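Side-chain contacts in transcription initiation factor IIB (Methanocaldococcus jannaschii, PDB 5O9J), which is a HINT-fold mini-intein that probably cuts itself out of the factor's precursor and joins the flanking segments by protein splicing: residues E26-D29 and K30-N34; V107-V111 and D112-V116; L164-P167 and N168-N171. One frame throughout, in Å; residues are numbered along the deposited sequence.

Contact 1: residues E26-D29 and K30-N34; sequences ELID and KIIEN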
loop_
_atom_site.group_PDB
_atom_site.type_symbol
_atom_site.label_atom_id
_atom_site.label_comp_id
_atom_site.label_asym_id
_atom_site.label_seq_id
_atom_site.Cartn_x
_atom_site.Cartn_y
_atom_site.Cartn_z
ATOM N N GLU A 26 7.470 5.140 10.176
ATOM C CA GLU A 26 7.847 6.111 11.197
ATOM C C GLU A 26 6.651 6.532 12.052
ATOM O O GLU A 26 6.718 6.517 13.282
ATOM C CB GLU A 26 8.480 7.334 10.537
ATOM C CG GLU A 26 9.066 8.360 11.494
ATOM C CD GLU A 26 10.095 9.249 10.808
ATOM O OE1 GLU A 26 10.570 10.221 11.434
ATOM O OE2 GLU A 26 10.437 8.965 9.637
ATOM N N LEU A 27 5.559 6.909 11.394
ATOM C CA LEU A 27 4.314 7.232 12.089
ATOM C C LEU A 27 3.840 6.094 12.997
ATOM O O LEU A 27 3.539 6.303 14.173
ATOM C CB LEU A 27 3.216 7.545 11.087
ATOM C CG LEU A 27 1.816 7.723 11.674
ATOM C CD1 LEU A 27 1.688 9.040 12.435
ATOM C CD2 LEU A 27 0.767 7.615 10.579
ATOM N N ILE A 28 3.750 4.898 12.431
ATOM C CA ILE A 28 3.161 3.766 13.132
ATOM C C ILE A 28 4.034 3.306 14.302
ATOM O O ILE A 28 3.520 2.922 15.360
ATOM C CB ILE A 28 2.901 2.598 12.151
ATOM C CG1 ILE A 28 1.710 2.945 11.246
ATOM C CG2 ILE A 28 2.642 1.297 12.897
ATOM C CD1 ILE A 28 1.375 1.879 10.215
ATOM N N ASP A 29 5.349 3.352 14.117
ATOM C CA ASP A 29 6.265 3.069 15.214
ATOM C C ASP A 29 6.031 4.038 16.365
ATOM O O ASP A 29 5.956 3.625 17.518
ATOM C CB ASP A 29 7.720 3.146 14.758
ATOM C CG ASP A 29 8.191 1.870 14.094
ATOM O OD1 ASP A 29 7.481 0.844 14.181
ATOM O OD2 ASP A 29 9.283 1.881 13.493
ATOM N N LYS A 30 5.901 5.322 16.045
ATOM C CA LYS A 30 5.717 6.350 17.067
ATOM C C LYS A 30 4.399 6.167 17.814
ATOM O O LYS A 30 4.339 6.324 19.032
ATOM C CB LYS A 30 5.777 7.747 16.438
ATOM C CG LYS A 30 5.325 8.866 17.359
ATOM C CD LYS A 30 4.597 9.960 16.591
ATOM C CE LYS A 30 4.225 11.113 17.509
ATOM N NZ LYS A 30 3.000 11.802 17.033
ATOM N N ILE A 31 3.347 5.830 17.072
ATOM C CA ILE A 31 2.029 5.545 17.638
ATOM C C ILE A 31 2.031 4.359 18.607
ATOM O O ILE A 31 1.472 4.419 19.713
ATOM C CB ILE A 31 1.023 5.243 16.529
ATOM C CG1 ILE A 31 0.694 6.503 15.721
ATOM C CG2 ILE A 31 -0.260 4.681 17.087
ATOM C CD1 ILE A 31 -0.289 6.209 14.621
ATOM N N ILE A 32 2.630 3.265 18.163
ATOM C CA ILE A 32 2.651 2.051 18.958
ATOM C C ILE A 32 3.494 2.260 20.211
ATOM O O ILE A 32 3.056 1.959 21.321
ATOM C CB ILE A 32 3.180 0.867 18.150
ATOM C CG1 ILE A 32 2.142 0.459 17.106
ATOM C CG2 ILE A 32 3.487 -0.318 19.068
ATOM C CD1 ILE A 32 2.623 -0.638 16.163
ATOM N N GLU A 33 4.682 2.824 20.036
ATOM C CA GLU A 33 5.594 3.028 21.153
ATOM C C GLU A 33 5.042 4.009 22.200
ATOM O O GLU A 33 5.518 4.039 23.336
ATOM C CB GLU A 33 6.957 3.485 20.621
ATOM C CG GLU A 33 7.689 2.363 19.853
ATOM C CD GLU A 33 8.711 2.868 18.832
ATOM O OE1 GLU A 33 8.991 4.092 18.801
ATOM O OE2 GLU A 33 9.245 2.027 18.066
ATOM N N ASN A 34 4.013 4.769 21.829
ATOM C CA ASN A 34 3.362 5.716 22.738
ATOM C C ASN A 34 1.989 5.257 23.217
ATOM O O ASN A 34 1.315 5.964 23.965
ATOM C CB ASN A 34 3.202 7.085 22.065
ATOM C CG ASN A 34 4.521 7.802 21.877
ATOM O OD1 ASN A 34 5.476 7.579 22.621
ATOM N ND2 ASN A 34 4.583 8.670 20.872
#

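Contact 2: residues V107-V111 and D112-V116; sequences VPIRV and DELKV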
loop_
_atom_site.group_PDB
_atom_site.type_symbol
_atom_site.label_atom_id
_atom_site.label_comp_id
_atom_site.label_asym_id
_atom_site.label_seq_id
_atom_site.Cartn_x
_atom_site.Cartn_y
_atom_site.Cartn_z
ATOM N N VAL A 107 -5.932 -9.134 -15.501
ATOM C CA VAL A 107 -6.315 -9.912 -14.331
ATOM C C VAL A 107 -5.370 -9.620 -13.178
ATOM O O VAL A 107 -4.226 -9.232 -13.395
ATOM C CB VAL A 107 -6.307 -11.432 -14.619
ATOM C CG1 VAL A 107 -7.441 -11.806 -15.562
ATOM C CG2 VAL A 107 -4.964 -11.869 -15.174
ATOM N N PRO A 108 -5.851 -9.779 -11.943
ATOM C CA PRO A 108 -4.938 -9.613 -10.807
ATOM C C PRO A 108 -3.996 -10.804 -10.674
ATOM O O PRO A 108 -4.465 -11.942 -10.630
ATOM C CB PRO A 108 -5.886 -9.519 -9.606
ATOM C CG PRO A 108 -7.106 -10.262 -10.034
ATOM C CD PRO A 108 -7.244 -9.996 -11.515
ATOM N N ILE A 109 -2.690 -10.546 -10.618
ATOM C CA ILE A 109 -1.703 -11.613 -10.413
ATOM C C ILE A 109 -0.854 -11.375 -9.158
ATOM O O ILE A 109 -0.320 -10.284 -8.973
ATOM C CB ILE A 109 -0.764 -11.753 -11.629
ATOM C CG1 ILE A 109 -1.564 -12.041 -12.896
ATOM C CG2 ILE A 109 0.278 -12.853 -11.391
ATOM C CD1 ILE A 109 -2.414 -13.287 -12.811
ATOM N N ARG A 110 -0.737 -12.389 -8.300
ATOM C CA ARG A 110 0.156 -12.312 -7.139
ATOM C C ARG A 110 1.569 -11.905 -7.564
ATOM O O ARG A 110 2.028 -12.284 -8.644
ATOM C CB ARG A 110 0.189 -13.646 -6.395
ATOM C CG ARG A 110 -0.944 -13.810 -5.402
ATOM C CD ARG A 110 -0.880 -15.154 -4.710
ATOM N NE ARG A 110 0.450 -15.436 -4.181
ATOM C CZ ARG A 110 0.722 -15.609 -2.893
ATOM N NH1 ARG A 110 -0.244 -15.522 -1.984
ATOM N NH2 ARG A 110 1.964 -15.874 -2.513
ATOM N N VAL A 111 2.243 -11.119 -6.729
ATOM C CA VAL A 111 3.537 -10.550 -7.099
ATOM C C VAL A 111 4.625 -11.612 -7.243
ATOM O O VAL A 111 5.606 -11.413 -7.970
ATOM C CB VAL A 111 4.004 -9.497 -6.074
ATOM C CG1 VAL A 111 3.071 -8.291 -6.091
ATOM C CG2 VAL A 111 4.077 -10.103 -4.680
ATOM N N ASP A 112 4.450 -12.740 -6.558
ATOM C CA ASP A 112 5.447 -13.808 -6.610
ATOM C C ASP A 112 5.247 -14.707 -7.833
ATOM O O ASP A 112 6.064 -15.581 -8.107
ATOM C CB ASP A 112 5.425 -14.638 -5.316
ATOM C CG ASP A 112 4.085 -15.307 -5.061
ATOM O OD1 ASP A 112 3.105 -14.996 -5.769
ATOM O OD2 ASP A 112 4.012 -16.145 -4.133
ATOM N N GLU A 113 4.168 -14.471 -8.574
ATOM C CA GLU A 113 3.905 -15.214 -9.803
ATOM C C GLU A 113 4.157 -14.348 -11.035
ATOM O O GLU A 113 3.960 -14.783 -12.172
ATOM C CB GLU A 113 2.474 -15.748 -9.811
ATOM C CG GLU A 113 2.169 -16.712 -8.669
ATOM C CD GLU A 113 0.792 -17.350 -8.780
ATOM O OE1 GLU A 113 0.126 -17.168 -9.823
ATOM O OE2 GLU A 113 0.374 -18.035 -7.819
ATOM N N LEU A 114 4.596 -13.119 -10.805
ATOM C CA LEU A 114 4.962 -12.234 -11.902
ATOM C C LEU A 114 6.293 -12.651 -12.516
ATOM O O LEU A 114 7.140 -13.242 -11.845
ATOM C CB LEU A 114 5.045 -10.791 -11.420
ATOM C CG LEU A 114 3.732 -10.106 -11.063
ATOM C CD1 LEU A 114 4.042 -8.795 -10.381
ATOM C CD2 LEU A 114 2.904 -9.880 -12.315
ATOM N N LYS A 115 6.470 -12.330 -13.792
ATOM C CA LYS A 115 7.698 -12.641 -14.511
ATOM C C LYS A 115 8.187 -11.420 -15.271
ATOM O O LYS A 115 7.387 -10.596 -15.694
ATOM C CB LYS A 115 7.465 -13.806 -15.475
ATOM C CG LYS A 115 7.102 -15.110 -14.777
ATOM C CD LYS A 115 6.467 -16.111 -15.735
ATOM C CE LYS A 115 5.149 -15.589 -16.292
ATOM N NZ LYS A 115 4.379 -16.647 -17.007
ATOM N N VAL A 116 9.502 -11.299 -15.437
ATOM C CA VAL A 116 10.081 -10.241 -16.264
ATOM C C VAL A 116 9.426 -10.285 -17.641
ATOM O O VAL A 116 9.174 -11.366 -18.167
ATOM C CB VAL A 116 11.622 -10.388 -16.394
ATOM C CG1 VAL A 116 12.190 -9.358 -17.368
ATOM C CG2 VAL A 116 12.291 -10.265 -15.030
HETATM O O HOH W 1 -1.903 -15.104 -9.071
HETATM O O HOH W 2 7.551 -13.040 -9.048
#

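Contact 3: residues L164-P167 and N168-N171; sequences LTVP and NAEN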
loop_
_atom_site.group_PDB
_atom_site.type_symbol
_atom_site.label_atom_id
_atom_site.label_comp_id
_atom_site.label_asym_id
_atom_site.label_seq_id
_atom_site.Cartn_x
_atom_site.Cartn_y
_atom_site.Cartn_z
ATOM N N LEU A 164 -2.582 0.151 8.008
ATOM C CA LEU A 164 -3.563 1.087 8.533
ATOM C C LEU A 164 -4.918 0.421 8.398
ATOM O O LEU A 164 -5.136 -0.354 7.465
ATOM C CB LEU A 164 -3.533 2.423 7.780
ATOM C CG LEU A 164 -2.220 3.212 7.731
ATOM C CD1 LEU A 164 -2.341 4.421 6.813
ATOM C CD2 LEU A 164 -1.801 3.659 9.121
ATOM N N THR A 165 -5.824 0.697 9.328
ATOM C CA THR A 165 -7.203 0.279 9.156
ATOM C C THR A 165 -8.038 1.514 8.893
ATOM O O THR A 165 -8.166 2.394 9.748
ATOM C CB THR A 165 -7.758 -0.484 10.377
ATOM O OG1 THR A 165 -6.999 -1.681 10.579
ATOM C CG2 THR A 165 -9.218 -0.862 10.153
ATOM N N VAL A 166 -8.596 1.575 7.690
ATOM C CA VAL A 166 -9.415 2.694 7.279
ATOM C C VAL A 166 -10.826 2.194 6.993
ATOM O O VAL A 166 -11.083 1.613 5.939
ATOM C CB VAL A 166 -8.827 3.384 6.026
ATOM C CG1 VAL A 166 -9.613 4.639 5.688
ATOM C CG2 VAL A 166 -7.353 3.706 6.252
ATOM N N PRO A 167 -11.738 2.386 7.951
ATOM C CA PRO A 167 -13.154 2.043 7.780
ATOM C C PRO A 167 -13.823 2.800 6.637
ATOM O O PRO A 167 -13.431 3.923 6.328
ATOM C CB PRO A 167 -13.780 2.443 9.126
ATOM C CG PRO A 167 -12.759 3.335 9.792
ATOM C CD PRO A 167 -11.440 2.819 9.326
ATOM N N ASN A 168 -14.826 2.179 6.025
ATOM C CA ASN A 168 -15.625 2.815 4.975
ATOM C C ASN A 168 -14.790 3.279 3.781
ATOM O O ASN A 168 -15.169 4.221 3.076
ATOM C CB ASN A 168 -16.412 4.002 5.546
ATOM C CG ASN A 168 -17.307 3.603 6.708
ATOM O OD1 ASN A 168 -17.923 2.537 6.694
ATOM N ND2 ASN A 168 -17.372 4.455 7.726
ATOM N N ALA A 169 -13.658 2.614 3.561
ATOM C CA ALA A 169 -12.809 2.900 2.410
ATOM C C ALA A 169 -11.958 1.683 2.082
ATOM O O ALA A 169 -11.842 1.294 0.921
ATOM C CB ALA A 169 -11.932 4.119 2.670
ATOM N N GLU A 170 -11.370 1.089 3.117
ATOM C CA GLU A 170 -10.560 -0.120 2.986
ATOM C C GLU A 170 -9.508 -0.026 1.871
ATOM O O GLU A 170 -9.219 -1.000 1.181
ATOM C CB GLU A 170 -11.467 -1.332 2.773
ATOM C CG GLU A 170 -12.381 -1.596 3.968
ATOM C CD GLU A 170 -13.069 -2.946 3.906
ATOM O OE1 GLU A 170 -12.739 -3.738 2.995
ATOM O OE2 GLU A 170 -13.932 -3.217 4.773
ATOM N N ASN A 171 -8.961 1.174 1.710
ATOM C CA ASN A 171 -7.784 1.426 0.893
ATOM C C ASN A 171 -7.083 2.635 1.493
ATOM O O ASN A 171 -7.628 3.288 2.386
ATOM C CB ASN A 171 -8.143 1.681 -0.578
ATOM C CG ASN A 171 -8.890 2.989 -0.780
ATOM O OD1 ASN A 171 -8.289 4.062 -0.801
ATOM N ND2 ASN A 171 -10.209 2.905 -0.910
#

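Contact 1: residues E26-D29 and K30-N34
Four successive i-to-i+4 backbone bonds, running from Lys30 N to Glu26 O through Glu33 N to Asp29 O, join residues 26-29 to 30-34 as the closing turns of alpha-helix 24-33, the one helix of this strand-rich HINT-fold chain. Ile31 N meets Leu27 O at 2.9 Å in the carbonyl plane, whereas the other three donors come in tilted from theirs. The inward-facing part of the helix is greasy. Ile28 CG2 touches Ile32 CD1 at 3.8 Å, the two side chains crossing obliquely, while Tyr162, Leu164 and Val71 pack on Ile28. One step round, Ile31 CD1 reaches Leu27 CG at 3.9 Å, and both of these residues rest on Ile52. A first torsion of -70° sets CG1 of Ile31 beside its own backbone N, and this carbon comes to lie 3.2 Å from Leu27 O. The third pair is charged: Asp29 and Glu33 run alongside each other in the same direction, with their carboxylate planes only 19° apart and Asp29 OD1 4.4 Å from Glu33 OE2. Arg73 is likely to ease this repulsion, since it makes a salt bridge to Asp29 OD1 and a long, weak ion pair with Glu33 OE2. Lys30 sends its amine elsewhere, to a salt bridge with Glu15. Glu33 CG stands anti to its carbonyl carbon (chi1 -69°), which folds the chain back along the helix and leaves Glu33 CD 3.1 Å from Asp29 O.

Contact 2: residues V107-V111 and D112-V116
Asp112 OD2 is gripped twice, by Arg110 NH2 and by Arg94 NE. The bond from Arg110 NH2 to Asp112 OD2 is short and nearly straight (2.6 Å, 172° at the hydrogen), and a second, from Arg110 NE to Asp112 OD1 at 3.1 Å, makes it a side-on, two-nitrogen salt bridge. Both oxygens lie at the guanidinium edge, but the two flat groups are turned 43° apart, and NH2 approaches OD2 from above the carboxylate plane. Asp112 CG takes the crowded position between its backbone N and carbonyl carbon (chi1 60°), which swings the carboxylate back to the arginine, whose own chain bends at chi3 to meet it. With a leucine in place of Arg110, OD1 would probably lose its mate and the carboxylate would be freer to turn about its remaining bond to Arg94. Glu113 approaches the guanidinium obliquely and adds only its charge; its OE1 takes a weak hydrogen bond from a water that in turn accepts one from Arg110 N, and is also bonded to an ammonium ion, probably from the crystallisation liquor. Beneath these charges the backbone curls. Glu113 N bonds to Arg110 O at 3.1 Å, from above the carbonyl plane, and Leu114 N follows weakly with Val111 O at 3.5 Å. A second water closes the bend, giving hydrogen bonds to Val111 O and Leu114 O, each 2.8 Å from its oxygen. Leu114 turns inward: its CD2 meets Ile109 CG2 at 4.1 Å, its CD1 lies 3.8 Å from Val111 CA, and Ile82, Ile148 and Ile151 pack around it. Two overlapping beta turns, the first close to type I, thus lead the chain out of edge strand 105-110 toward strand 119-123 of another sheet in the HINT fold.

Contact 3: residues L164-P167 and N168-N171
Val166 points its side chain into the bend, where its CG1 meets Ala169 CB at 3.8 Å. CG1 stands anti to the valine's backbone N (chi1 -174°), and this rotation turns one methyl to the alanine while the rest of the branch lies against the Asn171 carbonyl. There Val166 CB comes to 3.8 Å and CG2 to 3.9 Å from Asn171 O, an oxygen buried here with no polar partner in the model. Val54, on strand 52-57, also packs on Val166. The backbone of the same residue closes the bend: Glu170 N donates to Val166 O at 2.9 Å, nearly along the C=O axis (C=O...N angle 161°). Glu170 leads its side chain off to the exposed side, its CG passing 4.0 Å from Val166 O and its OE1 reaching a weak bond with Asn132. Asn168, at the outer corner, has a left-handed backbone (phi 58°), which brings its CB to 3.1 Å from Pro167 O. Glu170 is left-handed too, so two such residues flank Ala169 and reverse the chain within a few steps. Asn171 turns its amide back over the bend: ND2 reaches Ala169 O at 2.9 Å in a weak, strongly bent bond (122°). That amide nitrogen is held more firmly by Phe57 O, while Ala169 O receives a second weak bond from Arg133. Asn168 O is taken by the hydroxyl of Ser59, which pins the corner to the loop after strand 52-57. The i-to-i+4 bond, with left-handed Asn168 inside it and left-handed Glu170 closing it, makes this a non-helical alpha turn, carrying the chain from strand 160-165 into strand 171-174 of another sheet of the HINT fold.

Overall arrangement
All three contacts are local, each partly buried, but they serve different elements. Contact 1 is regular helix with a greasy inner side, whereas contacts 2 and 3 are bends where a strand ends. Contacts 1 and 3 belong to the same part of the fold and touch directly, Ile28 CD1 lying 3.8 Å from Leu164 CD2; contact 2 sits on the opposite side of the chain's centre from contact 1, with centres about 32 Å apart. Polar chemistry differs too: in contact 1 two like charges share an outside arginine, one of them only weakly, contact 2 carries its own salt bridge, and contact 3 relies on backbone carbonyls and amides.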